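Local coordinates for tyrosine-protein kinase receptor torso (Bombyx mori, PDB 5AOQ), which probably acts as a receptor tyrosine kinase that binds prothoracicotropic hormone through the second of its extracellular fibronectin type III domains, signals to ERK and helps initiate metamorphosis, at residues K24-D29 with I96-I101; K63-S68 with R73-P78; W121-Y124 with T130-D133; I191-Q196 with H237-P242. One frame throughout, in Å; residues are numbered along the deposited sequence.

Contact 1 (K24-D29 with I96-I101); sequences KYLEQD and IPFTLI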
loop_
_atom_site.group_PDB
_atom_site.type_symbol
_atom_site.label_atom_id
_atom_site.label_comp_id
_atom_site.label_asym_id
_atom_site.label_seq_id
_atom_site.Cartn_x
_atom_site.Cartn_y
_atom_site.Cartn_z
ATOM N N LYS A 24 8.682 22.051 11.995
ATOM C CA LYS A 24 7.830 22.880 11.147
ATOM C C LYS A 24 7.054 22.076 10.102
ATOM O O LYS A 24 5.990 22.502 9.652
ATOM C CB LYS A 24 8.695 23.944 10.458
ATOM C CG LYS A 24 8.302 24.290 9.029
ATOM C CD LYS A 24 9.219 25.363 8.470
ATOM C CE LYS A 24 8.953 25.622 6.998
ATOM N NZ LYS A 24 9.908 26.618 6.437
ATOM N N TYR A 25 7.582 20.915 9.725
ATOM C CA TYR A 25 7.014 20.137 8.625
ATOM C C TYR A 25 5.985 19.095 9.072
ATOM O O TYR A 25 5.392 18.414 8.238
ATOM C CB TYR A 25 8.139 19.453 7.846
ATOM C CG TYR A 25 9.060 20.441 7.171
ATOM C CD1 TYR A 25 8.667 21.100 6.014
ATOM C CD2 TYR A 25 10.313 20.725 7.694
ATOM C CE1 TYR A 25 9.497 22.009 5.394
ATOM C CE2 TYR A 25 11.153 21.634 7.078
ATOM C CZ TYR A 25 10.740 22.272 5.929
ATOM O OH TYR A 25 11.570 23.178 5.312
ATOM N N LEU A 26 5.773 18.975 10.379
ATOM C CA LEU A 26 4.761 18.063 10.907
ATOM C C LEU A 26 3.387 18.730 10.966
ATOM O O LEU A 26 2.391 18.102 11.343
ATOM C CB LEU A 26 5.164 17.568 12.297
ATOM C CG LEU A 26 6.554 16.936 12.401
ATOM C CD1 LEU A 26 6.806 16.437 13.817
ATOM C CD2 LEU A 26 6.726 15.807 11.392
ATOM N N GLU A 27 3.336 20.002 10.581
ATOM C CA GLU A 27 2.108 20.782 10.677
ATOM C C GLU A 27 1.000 20.194 9.812
ATOM O O GLU A 27 -0.165 20.211 10.205
ATOM C CB GLU A 27 2.367 22.238 10.283
ATOM C CG GLU A 27 3.262 22.986 11.262
ATOM C CD GLU A 27 3.501 24.429 10.856
ATOM O OE1 GLU A 27 2.856 24.892 9.892
ATOM O OE2 GLU A 27 4.332 25.100 11.507
ATOM N N GLN A 28 1.358 19.666 8.645
ATOM C CA GLN A 28 0.376 19.026 7.777
ATOM C C GLN A 28 -0.256 17.843 8.504
ATOM O O GLN A 28 -1.476 17.727 8.579
ATOM C CB GLN A 28 1.014 18.558 6.466
ATOM C CG GLN A 28 0.036 17.874 5.513
ATOM C CD GLN A 28 0.709 17.314 4.274
ATOM O OE1 GLN A 28 1.788 17.758 3.883
ATOM N NE2 GLN A 28 0.068 16.335 3.645
ATOM N N ASP A 29 0.593 16.975 9.044
ATOM C CA ASP A 29 0.141 15.803 9.784
ATOM C C ASP A 29 -0.772 16.203 10.939
ATOM O O ASP A 29 -1.904 15.716 11.053
ATOM C CB ASP A 29 1.341 15.018 10.316
ATOM C CG ASP A 29 2.240 14.501 9.207
ATOM O OD1 ASP A 29 1.718 13.926 8.230
ATOM O OD2 ASP A 29 3.472 14.673 9.316
ATOM N N ILE A 96 11.291 13.962 11.404
ATOM C CA ILE A 96 11.204 13.635 12.823
ATOM C C ILE A 96 10.109 12.611 13.134
ATOM O O ILE A 96 8.950 12.819 12.773
ATOM C CB ILE A 96 10.938 14.900 13.654
ATOM C CG1 ILE A 96 11.954 15.990 13.304
ATOM C CG2 ILE A 96 11.012 14.587 15.144
ATOM C CD1 ILE A 96 11.560 17.345 13.797
ATOM N N PRO A 97 10.470 11.497 13.798
ATOM C CA PRO A 97 9.430 10.564 14.246
ATOM C C PRO A 97 8.485 11.225 15.242
ATOM O O PRO A 97 8.943 11.963 16.113
ATOM C CB PRO A 97 10.226 9.435 14.912
ATOM C CG PRO A 97 11.590 9.529 14.331
ATOM C CD PRO A 97 11.823 10.983 14.076
ATOM N N PHE A 98 7.190 10.961 15.117
ATOM C CA PHE A 98 6.205 11.558 16.009
ATOM C C PHE A 98 4.950 10.707 16.136
ATOM O O PHE A 98 4.724 9.793 15.342
ATOM C CB PHE A 98 5.821 12.951 15.509
ATOM C CG PHE A 98 4.870 12.928 14.346
ATOM C CD1 PHE A 98 5.343 12.787 13.053
ATOM C CD2 PHE A 98 3.503 13.039 14.547
ATOM C CE1 PHE A 98 4.472 12.761 11.980
ATOM C CE2 PHE A 98 2.628 13.013 13.479
ATOM C CZ PHE A 98 3.114 12.874 12.193
ATOM N N THR A 99 4.139 11.012 17.145
ATOM C CA THR A 99 2.834 10.374 17.297
ATOM C C THR A 99 1.862 11.283 18.043
ATOM O O THR A 99 2.257 12.059 18.918
ATOM C CB THR A 99 2.936 9.026 18.038
ATOM O OG1 THR A 99 1.648 8.397 18.062
ATOM C CG2 THR A 99 3.432 9.216 19.465
ATOM N N LEU A 100 0.590 11.182 17.671
ATOM C CA LEU A 100 -0.475 11.989 18.257
ATOM C C LEU A 100 -1.445 11.149 19.075
ATOM O O LEU A 100 -2.232 10.383 18.520
ATOM C CB LEU A 100 -1.234 12.728 17.158
ATOM C CG LEU A 100 -0.538 13.970 16.612
ATOM C CD1 LEU A 100 -1.176 14.380 15.313
ATOM C CD2 LEU A 100 -0.627 15.104 17.619
ATOM N N ILE A 101 -1.391 11.295 20.396
ATOM C CA ILE A 101 -2.316 10.587 21.271
ATOM C C ILE A 101 -3.641 11.338 21.372
ATOM O O ILE A 101 -3.689 12.505 21.777
ATOM C CB ILE A 101 -1.718 10.375 22.680
ATOM C CG1 ILE A 101 -0.569 9.365 22.598
ATOM C CG2 ILE A 101 -2.797 9.905 23.667
ATOM C CD1 ILE A 101 0.031 8.959 23.931
#
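L26 and D29 share the ring of F98, and with it they join the start of helix 27-38 to strand 98-101, an outermost strand of a four-stranded antiparallel sheet in the first FN3 domain. The apolar part belongs to L26. Its two methyl branches lie beside the same flank of F98: CD2 sits 3.7 Å from ring atom CD1, while L26 CD1 is 4.0 Å from F98 CB, at the root of the side chain. The leucine and the phenylalanine run past one another in opposite directions, and the leucine also reaches I96, with L26 CD1 4.4 Å from I96 CB. F98 points toward the helix with CG placed between its backbone N and carbonyl carbon (chi1 77°), which brings the far end of the ring to D29. There the interaction is of another kind. D29 CB is 3.4 Å from F98 CZ, and the carboxylate lies along the same end of the ring, OD2 being 3.4 Å from F98 CE1. The carboxylate and ring planes are 25° apart, and both neighbours approach the ring obliquely. Around this centre, I86 and M88 of strand 83-88 back F98 and I96, L22 and L23 of helix 20-23 also cover I96, and Q28 of the second subunit packs on D29. No hydrogen bond or ion pair crosses between the two segments, which implies that this join between them rests on side-chain fit; the charge at the ring end would probably add only a modest electrostatic term.

Contact 2 (K63-S68 with R73-P78); sequences KVRCQS and RFETEP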
loop_
_atom_site.group_PDB
_atom_site.type_symbol
_atom_site.label_atom_id
_atom_site.label_comp_id
_atom_site.label_asym_id
_atom_site.label_seq_id
_atom_site.Cartn_x
_atom_site.Cartn_y
_atom_site.Cartn_z
ATOM N N LYS A 63 6.044 8.022 30.312
ATOM C CA LYS A 63 6.802 6.871 30.787
ATOM C C LYS A 63 6.942 5.820 29.694
ATOM O O LYS A 63 5.952 5.385 29.105
ATOM C CB LYS A 63 6.134 6.252 32.018
ATOM C CG LYS A 63 6.849 6.523 33.339
ATOM C CD LYS A 63 8.273 5.958 33.371
ATOM C CE LYS A 63 8.307 4.451 33.144
ATOM N NZ LYS A 63 9.689 3.902 33.254
ATOM N N VAL A 64 8.180 5.420 29.428
ATOM C CA VAL A 64 8.453 4.358 28.470
ATOM C C VAL A 64 8.108 3.004 29.078
ATOM O O VAL A 64 8.739 2.573 30.043
ATOM C CB VAL A 64 9.931 4.356 28.029
ATOM C CG1 VAL A 64 10.191 3.234 27.028
ATOM C CG2 VAL A 64 10.316 5.702 27.436
ATOM N N ARG A 65 7.104 2.342 28.513
ATOM C CA ARG A 65 6.687 1.028 28.991
ATOM C C ARG A 65 7.384 -0.087 28.220
ATOM O O ARG A 65 7.823 -1.070 28.810
ATOM C CB ARG A 65 5.167 0.874 28.882
ATOM C CG ARG A 65 4.375 1.856 29.736
ATOM C CD ARG A 65 4.725 1.722 31.212
ATOM N NE ARG A 65 3.890 2.564 32.062
ATOM C CZ ARG A 65 4.019 2.654 33.383
ATOM N NH1 ARG A 65 4.948 1.950 34.016
ATOM N NH2 ARG A 65 3.212 3.448 34.074
ATOM N N CYS A 66 7.482 0.067 26.903
ATOM C CA CYS A 66 8.148 -0.926 26.067
ATOM C C CYS A 66 8.971 -0.274 24.966
ATOM O O CYS A 66 8.729 0.874 24.595
ATOM C CB CYS A 66 7.121 -1.872 25.437
ATOM S SG CYS A 66 5.994 -2.674 26.598
ATOM N N GLN A 67 9.958 -1.007 24.460
ATOM C CA GLN A 67 10.646 -0.613 23.238
ATOM C C GLN A 67 11.201 -1.837 22.522
ATOM O O GLN A 67 11.848 -2.688 23.131
ATOM C CB GLN A 67 11.776 0.393 23.513
ATOM C CG GLN A 67 12.975 -0.142 24.297
ATOM C CD GLN A 67 14.186 0.771 24.205
ATOM O OE1 GLN A 67 14.240 1.672 23.368
ATOM N NE2 GLN A 67 15.171 0.534 25.063
ATOM N N SER A 68 10.903 -1.935 21.233
ATOM C CA SER A 68 11.538 -2.920 20.373
ATOM C C SER A 68 12.606 -2.187 19.577
ATOM O O SER A 68 12.595 -0.960 19.502
ATOM C CB SER A 68 10.523 -3.595 19.449
ATOM O OG SER A 68 10.068 -2.709 18.442
ATOM N N ARG A 73 6.897 2.025 22.848
ATOM C CA ARG A 73 5.526 2.172 23.336
ATOM C C ARG A 73 5.498 2.754 24.745
ATOM O O ARG A 73 6.100 2.203 25.666
ATOM C CB ARG A 73 4.811 0.828 23.299
ATOM C CG ARG A 73 4.677 0.296 21.892
ATOM C CD ARG A 73 4.119 -1.099 21.869
ATOM N NE ARG A 73 4.284 -1.695 20.551
ATOM C CZ ARG A 73 3.929 -2.935 20.237
ATOM N NH1 ARG A 73 3.388 -3.728 21.151
ATOM N NH2 ARG A 73 4.124 -3.380 19.006
ATOM N N PHE A 74 4.791 3.871 24.898
ATOM C CA PHE A 74 4.778 4.618 26.151
ATOM C C PHE A 74 3.365 4.897 26.661
ATOM O O PHE A 74 2.379 4.759 25.925
ATOM C CB PHE A 74 5.524 5.941 25.976
ATOM C CG PHE A 74 4.992 6.786 24.860
ATOM C CD1 PHE A 74 3.962 7.682 25.084
ATOM C CD2 PHE A 74 5.512 6.675 23.583
ATOM C CE1 PHE A 74 3.465 8.456 24.055
ATOM C CE2 PHE A 74 5.019 7.446 22.550
ATOM C CZ PHE A 74 3.994 8.337 22.786
ATOM N N GLU A 75 3.297 5.313 27.924
ATOM C CA GLU A 75 2.043 5.651 28.589
ATOM C C GLU A 75 2.052 7.102 29.055
ATOM O O GLU A 75 3.098 7.646 29.415
ATOM C CB GLU A 75 1.802 4.728 29.786
ATOM C CG GLU A 75 0.470 4.957 30.492
ATOM C CD GLU A 75 0.351 4.174 31.782
ATOM O OE1 GLU A 75 1.282 3.406 32.103
ATOM O OE2 GLU A 75 -0.672 4.334 32.480
ATOM N N THR A 76 0.875 7.719 29.042
ATOM C CA THR A 76 0.709 9.087 29.510
ATOM C C THR A 76 -0.437 9.174 30.506
ATOM O O THR A 76 -1.160 8.202 30.720
ATOM C CB THR A 76 0.424 10.048 28.347
ATOM O OG1 THR A 76 -0.949 9.932 27.950
ATOM C CG2 THR A 76 1.319 9.733 27.168
ATOM N N GLU A 77 -0.591 10.341 31.118
ATOM C CA GLU A 77 -1.721 10.588 31.998
ATOM C C GLU A 77 -2.899 11.036 31.139
ATOM O O GLU A 77 -2.709 11.759 30.160
ATOM C CB GLU A 77 -1.365 11.635 33.051
ATOM C CG GLU A 77 -0.281 11.167 34.011
ATOM C CD GLU A 77 0.088 12.210 35.047
ATOM O OE1 GLU A 77 -0.199 13.406 34.825
ATOM O OE2 GLU A 77 0.672 11.832 36.085
ATOM N N PRO A 78 -4.121 10.607 31.495
ATOM C CA PRO A 78 -5.286 10.926 30.661
ATOM C C PRO A 78 -5.541 12.427 30.579
ATOM O O PRO A 78 -5.774 13.064 31.607
ATOM C CB PRO A 78 -6.436 10.206 31.372
ATOM C CG PRO A 78 -5.990 10.087 32.786
ATOM C CD PRO A 78 -4.505 9.895 32.726
#
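A classic beta bulge sets R65 and C66 together opposite R73, in the hairpin of strands 63-68 and 71-75 in the first FN3 domain. R73 O accepts from both amides: R65 N at 3.0 Å and, much straighter, C66 N at 2.8 Å (170°). The extra residue shifts the register by one, so that the hydrogen-bonded pair C66-R73 is followed by V64-F74, non-hydrogen-bonded, and then by K63-E75, hydrogen-bonded. R65 bends at chi2 (-59°) and swings its guanidinium across E75 in a salt bridge: NE lies 2.7 Å from OE1, with a weaker bond from NH2 to the same oxygen, the two planes being 37° apart. A leucine in place of R65 would probably leave the E75 carboxylate without its charged mate and free to turn. Further out, the disulfide from C66 to C188 ties the hairpin toward the second FN3 domain, and R73 makes a salt bridge with D190, a residue implicated in hormone binding. F74 points to the other face of the sheet and meets F85, T99 and I101. Between C66 and R73 the side chains touch only through their CB atoms, 4.1 Å apart.

Contact 3 (W121-Y124 with T130-D133); sequences WSTY and TLQD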
loop_
_atom_site.group_PDB
_atom_site.type_symbol
_atom_site.label_atom_id
_atom_site.label_comp_id
_atom_site.label_asym_id
_atom_site.label_seq_id
_atom_site.Cartn_x
_atom_site.Cartn_y
_atom_site.Cartn_z
ATOM N N TRP A 121 9.793 14.085 23.453
ATOM C CA TRP A 121 9.244 15.380 23.840
ATOM C C TRP A 121 7.740 15.401 23.599
ATOM O O TRP A 121 7.271 14.997 22.531
ATOM C CB TRP A 121 9.929 16.512 23.074
ATOM C CG TRP A 121 11.351 16.740 23.485
ATOM C CD1 TRP A 121 12.452 16.074 23.033
ATOM C CD2 TRP A 121 11.826 17.704 24.431
ATOM N NE1 TRP A 121 13.584 16.563 23.639
ATOM C CE2 TRP A 121 13.226 17.565 24.504
ATOM C CE3 TRP A 121 11.204 18.671 25.227
ATOM C CZ2 TRP A 121 14.013 18.355 25.338
ATOM C CZ3 TRP A 121 11.986 19.456 26.055
ATOM C CH2 TRP A 121 13.376 19.292 26.104
ATOM N N SER A 122 6.999 15.874 24.600
ATOM C CA SER A 122 5.538 15.836 24.586
ATOM C C SER A 122 4.911 17.230 24.577
ATOM O O SER A 122 5.519 18.195 25.037
ATOM C CB SER A 122 5.020 15.050 25.796
ATOM O OG SER A 122 5.323 15.706 27.015
ATOM N N THR A 123 3.694 17.319 24.045
ATOM C CA THR A 123 2.941 18.573 24.016
ATOM C C THR A 123 1.439 18.332 24.084
ATOM O O THR A 123 0.948 17.298 23.637
ATOM C CB THR A 123 3.252 19.381 22.737
ATOM O OG1 THR A 123 4.634 19.749 22.726
ATOM C CG2 THR A 123 2.403 20.642 22.650
ATOM N N TYR A 124 0.719 19.293 24.661
ATOM C CA TYR A 124 -0.741 19.305 24.629
ATOM C C TYR A 124 -1.239 20.263 23.549
ATOM O O TYR A 124 -0.802 21.412 23.478
ATOM C CB TYR A 124 -1.310 19.698 25.993
ATOM C CG TYR A 124 -0.938 18.742 27.102
ATOM C CD1 TYR A 124 -1.634 17.555 27.274
ATOM C CD2 TYR A 124 0.102 19.023 27.975
ATOM C CE1 TYR A 124 -1.306 16.673 28.282
ATOM C CE2 TYR A 124 0.439 18.145 28.990
ATOM C CZ TYR A 124 -0.269 16.971 29.138
ATOM O OH TYR A 124 0.055 16.088 30.142
ATOM N N THR A 130 -2.962 24.653 18.655
ATOM C CA THR A 130 -1.886 25.476 19.187
ATOM C C THR A 130 -1.009 24.656 20.123
ATOM O O THR A 130 -1.491 24.054 21.083
ATOM C CB THR A 130 -2.427 26.706 19.939
ATOM O OG1 THR A 130 -3.448 27.340 19.157
ATOM C CG2 THR A 130 -1.309 27.699 20.212
ATOM N N LEU A 131 0.286 24.643 19.830
ATOM C CA LEU A 131 1.251 23.880 20.609
ATOM C C LEU A 131 1.753 24.682 21.797
ATOM O O LEU A 131 2.343 25.747 21.620
ATOM C CB LEU A 131 2.434 23.474 19.732
ATOM C CG LEU A 131 2.131 22.529 18.575
ATOM C CD1 LEU A 131 3.232 22.621 17.535
ATOM C CD2 LEU A 131 1.993 21.103 19.083
ATOM N N GLN A 132 1.517 24.181 23.005
ATOM C CA GLN A 132 2.117 24.787 24.185
ATOM C C GLN A 132 3.535 24.246 24.324
ATOM O O GLN A 132 3.887 23.248 23.697
ATOM C CB GLN A 132 1.288 24.511 25.442
ATOM C CG GLN A 132 1.216 23.055 25.868
ATOM C CD GLN A 132 0.303 22.852 27.065
ATOM O OE1 GLN A 132 0.685 22.227 28.055
ATOM N NE2 GLN A 132 -0.916 23.378 26.977
ATOM N N ASP A 133 4.343 24.923 25.132
ATOM C CA ASP A 133 5.779 24.660 25.201
ATOM C C ASP A 133 6.121 23.192 25.468
ATOM O O ASP A 133 5.448 22.513 26.243
ATOM C CB ASP A 133 6.410 25.547 26.275
ATOM C CG ASP A 133 6.236 27.025 25.982
ATOM O OD1 ASP A 133 5.334 27.372 25.189
ATOM O OD2 ASP A 133 6.998 27.839 26.542
#
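T123 and Y124 end strand 118-124 and receive the returning loop that leads into strand 134-140, the neighbouring strand of the antiparallel sheet. Just before them, S122 continues the strand pairing: its backbone bonds to M135, and its OG is hydrogen-bonded with S60 OG. T123 offers a methyl group. Its OG1 stays beside the backbone N (chi1 -63°) and bonds weakly to S122 O, while CG2, turned anti to that N, meets L131 CD2 at 3.6 Å. The two side chains cross at about a right angle, and the same T123 methyl also lies next to Q132 O. L131 is buried here against F50, L84 and L125. At Y124 the loop comes over the root of the side chain. Q132 CG lies 3.5 Å from Y124 O, its CD 3.7 Å from Y124 CB, and its OE1 3.3 Å from Y124 CD2, at the edge of the ring and near its plane. The amide is turned 65° against the ring, and the Y124 side chain also touches S79 and Q83. A serine here, keeping CB but not the ring, would probably leave Q132 OE1 without the ring edge it lies against and the amide less confined. No hydrogen bond links the two segments; the loop meets the strand end through methyl, methylene and ring-edge contacts, which implies a join that depends on packing at T123 and is likely to be looser at the exposed Q132.

Contact 4 (I191-Q196 with H237-P242); sequences IANICQ and HKYKTP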
loop_
_atom_site.group_PDB
_atom_site.type_symbol
_atom_site.label_atom_id
_atom_site.label_comp_id
_atom_site.label_asym_id
_atom_site.label_seq_id
_atom_site.Cartn_x
_atom_site.Cartn_y
_atom_site.Cartn_z
ATOM N N ILE A 191 0.619 -9.883 18.110
ATOM C CA ILE A 191 -0.024 -11.165 17.844
ATOM C C ILE A 191 -0.437 -11.313 16.387
ATOM O O ILE A 191 -0.987 -10.385 15.788
ATOM C CB ILE A 191 -1.283 -11.353 18.717
ATOM C CG1 ILE A 191 -0.949 -11.150 20.194
ATOM C CG2 ILE A 191 -1.911 -12.725 18.477
ATOM C CD1 ILE A 191 -1.038 -9.706 20.644
ATOM N N ALA A 192 -0.165 -12.491 15.831
ATOM C CA ALA A 192 -0.630 -12.845 14.493
ATOM C C ALA A 192 -1.274 -14.229 14.522
ATOM O O ALA A 192 -0.716 -15.155 15.099
ATOM C CB ALA A 192 0.520 -12.812 13.503
ATOM N N ASN A 193 -2.446 -14.366 13.905
ATOM C CA ASN A 193 -3.156 -15.643 13.886
ATOM C C ASN A 193 -3.746 -15.963 12.519
ATOM O O ASN A 193 -4.314 -15.090 11.855
ATOM C CB ASN A 193 -4.267 -15.652 14.937
ATOM C CG ASN A 193 -5.009 -16.975 14.990
ATOM O OD1 ASN A 193 -4.396 -18.043 14.986
ATOM N ND2 ASN A 193 -6.334 -16.910 15.038
ATOM N N ILE A 194 -3.611 -17.222 12.111
ATOM C CA ILE A 194 -4.125 -17.676 10.824
ATOM C C ILE A 194 -4.647 -19.112 10.918
ATOM O O ILE A 194 -4.152 -19.911 11.717
ATOM C CB ILE A 194 -3.032 -17.581 9.729
ATOM C CG1 ILE A 194 -3.581 -17.966 8.351
ATOM C CG2 ILE A 194 -1.835 -18.455 10.088
ATOM C CD1 ILE A 194 -4.685 -17.061 7.843
ATOM N N CYS A 195 -5.653 -19.426 10.104
ATOM C CA CYS A 195 -6.210 -20.775 10.031
ATOM C C CYS A 195 -6.373 -21.219 8.583
ATOM O O CYS A 195 -6.412 -20.391 7.675
ATOM C CB CYS A 195 -7.561 -20.846 10.743
ATOM S SG CYS A 195 -7.508 -20.516 12.513
ATOM N N GLN A 196 -6.490 -22.528 8.379
ATOM C CA GLN A 196 -6.600 -23.102 7.040
ATOM C C GLN A 196 -7.845 -22.614 6.302
ATOM O O GLN A 196 -7.860 -22.569 5.071
ATOM C CB GLN A 196 -6.614 -24.634 7.121
ATOM C CG GLN A 196 -6.586 -25.344 5.775
ATOM C CD GLN A 196 -6.639 -26.855 5.917
ATOM O OE1 GLN A 196 -6.462 -27.393 7.011
ATOM N NE2 GLN A 196 -6.891 -27.545 4.811
ATOM N N HIS A 237 3.074 -20.960 17.374
ATOM C CA HIS A 237 2.267 -21.924 18.109
ATOM C C HIS A 237 1.140 -22.487 17.253
ATOM O O HIS A 237 0.126 -21.825 17.031
ATOM C CB HIS A 237 1.696 -21.265 19.367
ATOM C CG HIS A 237 0.715 -22.116 20.108
ATOM N ND1 HIS A 237 1.100 -23.141 20.946
ATOM C CD2 HIS A 237 -0.638 -22.094 20.138
ATOM C CE1 HIS A 237 0.025 -23.713 21.459
ATOM N NE2 HIS A 237 -1.042 -23.095 20.985
ATOM N N LYS A 238 1.333 -23.707 16.760
ATOM C CA LYS A 238 0.299 -24.389 15.994
ATOM C C LYS A 238 -0.781 -24.914 16.930
ATOM O O LYS A 238 -0.502 -25.268 18.077
ATOM C CB LYS A 238 0.887 -25.542 15.178
ATOM C CG LYS A 238 1.797 -25.108 14.041
ATOM C CD LYS A 238 2.281 -26.307 13.241
ATOM C CE LYS A 238 3.166 -25.884 12.079
ATOM N NZ LYS A 238 3.659 -27.051 11.297
ATOM N N TYR A 239 -2.014 -24.959 16.439
ATOM C CA TYR A 239 -3.126 -25.483 17.224
ATOM C C TYR A 239 -4.312 -25.801 16.323
ATOM O O TYR A 239 -4.530 -25.132 15.317
ATOM C CB TYR A 239 -3.530 -24.482 18.309
ATOM C CG TYR A 239 -4.171 -23.224 17.771
ATOM C CD1 TYR A 239 -3.396 -22.142 17.376
ATOM C CD2 TYR A 239 -5.550 -23.114 17.658
ATOM C CE1 TYR A 239 -3.974 -20.991 16.884
ATOM C CE2 TYR A 239 -6.138 -21.966 17.169
ATOM C CZ TYR A 239 -5.345 -20.909 16.781
ATOM O OH TYR A 239 -5.924 -19.761 16.293
ATOM N N LYS A 240 -5.080 -26.818 16.702
ATOM C CA LYS A 240 -6.229 -27.258 15.917
ATOM C C LYS A 240 -7.523 -26.973 16.673
ATOM O O LYS A 240 -7.620 -27.236 17.870
ATOM C CB LYS A 240 -6.109 -28.749 15.595
ATOM C CG LYS A 240 -7.145 -29.270 14.610
ATOM C CD LYS A 240 -6.955 -30.758 14.354
ATOM C CE LYS A 240 -7.944 -31.287 13.327
ATOM N NZ LYS A 240 -7.762 -30.653 11.993
ATOM N N THR A 241 -8.516 -26.439 15.969
ATOM C CA THR A 241 -9.811 -26.159 16.579
ATOM C C THR A 241 -10.550 -27.463 16.866
ATOM O O THR A 241 -10.505 -28.393 16.061
ATOM C CB THR A 241 -10.684 -25.263 15.682
ATOM O OG1 THR A 241 -10.869 -25.886 14.406
ATOM C CG2 THR A 241 -10.034 -23.899 15.490
ATOM N N PRO A 242 -11.234 -27.538 18.020
ATOM C CA PRO A 242 -11.834 -28.803 18.459
ATOM C C PRO A 242 -12.942 -29.303 17.537
ATOM O O PRO A 242 -13.462 -28.546 16.716
ATOM C CB PRO A 242 -12.398 -28.460 19.841
ATOM C CG PRO A 242 -12.657 -26.999 19.789
ATOM C CD PRO A 242 -11.568 -26.429 18.931
#
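The hydroxyl end of Y239 comes up to the amide of N193 inside the second FN3 domain, reaching across a four-stranded antiparallel sheet in which strands 189-195 and 233-240 are not neighbours: strand 223-230 runs between them. Y239 has the most surface buried by the contact. Its CG stands between the backbone N and the carbonyl carbon (chi1 69°), which carries the phenol over the middle strand, where it touches C224 and I226, and delivers OH to the amide of N193. N193 reaches out with CG anti to its backbone N (chi1 -178°), and this CG lies 3.2 Å from Y239 OH. The two side chains cross at about a right angle, yet amide and ring planes differ by just 21°, so the amide continues roughly in the plane of the phenol. Both polar groups are buried: F213 and V215 pack on N193, and the ring of Y239 makes an edge-to-face contact with F177. Strand 189-195 turns its other side to the hormone: A192 and I194, alternating with N193 and C195, pack on I23 of the hormone chain. C195 is the third participant. Its disulfide to C224 links strand 189-195 to the middle strand beneath the phenol, and its SG lies 4.2 Å from Y239 OH.

Contacts 1, 2 and 3 belong to the first FN3 domain, contact 4 to the second, with its centre about 44 Å from that of contact 3. Contacts 1 and 4 are buried; 2 and 3 are partly exposed. Contacts 1 and 3 reach the same four-stranded sheet, at strands 98-101 and 118-124, without touching. Contacts 1 and 2 do touch, I101 CD1 lying 3.5 Å from F74 CE1, where two sheets face each other. The chemistry follows the place: backbone bonds and a salt bridge in the hairpin of contact 2, side-chain packing in contacts 1 and 3, and a buried phenol-amide meeting across a strand in contact 4.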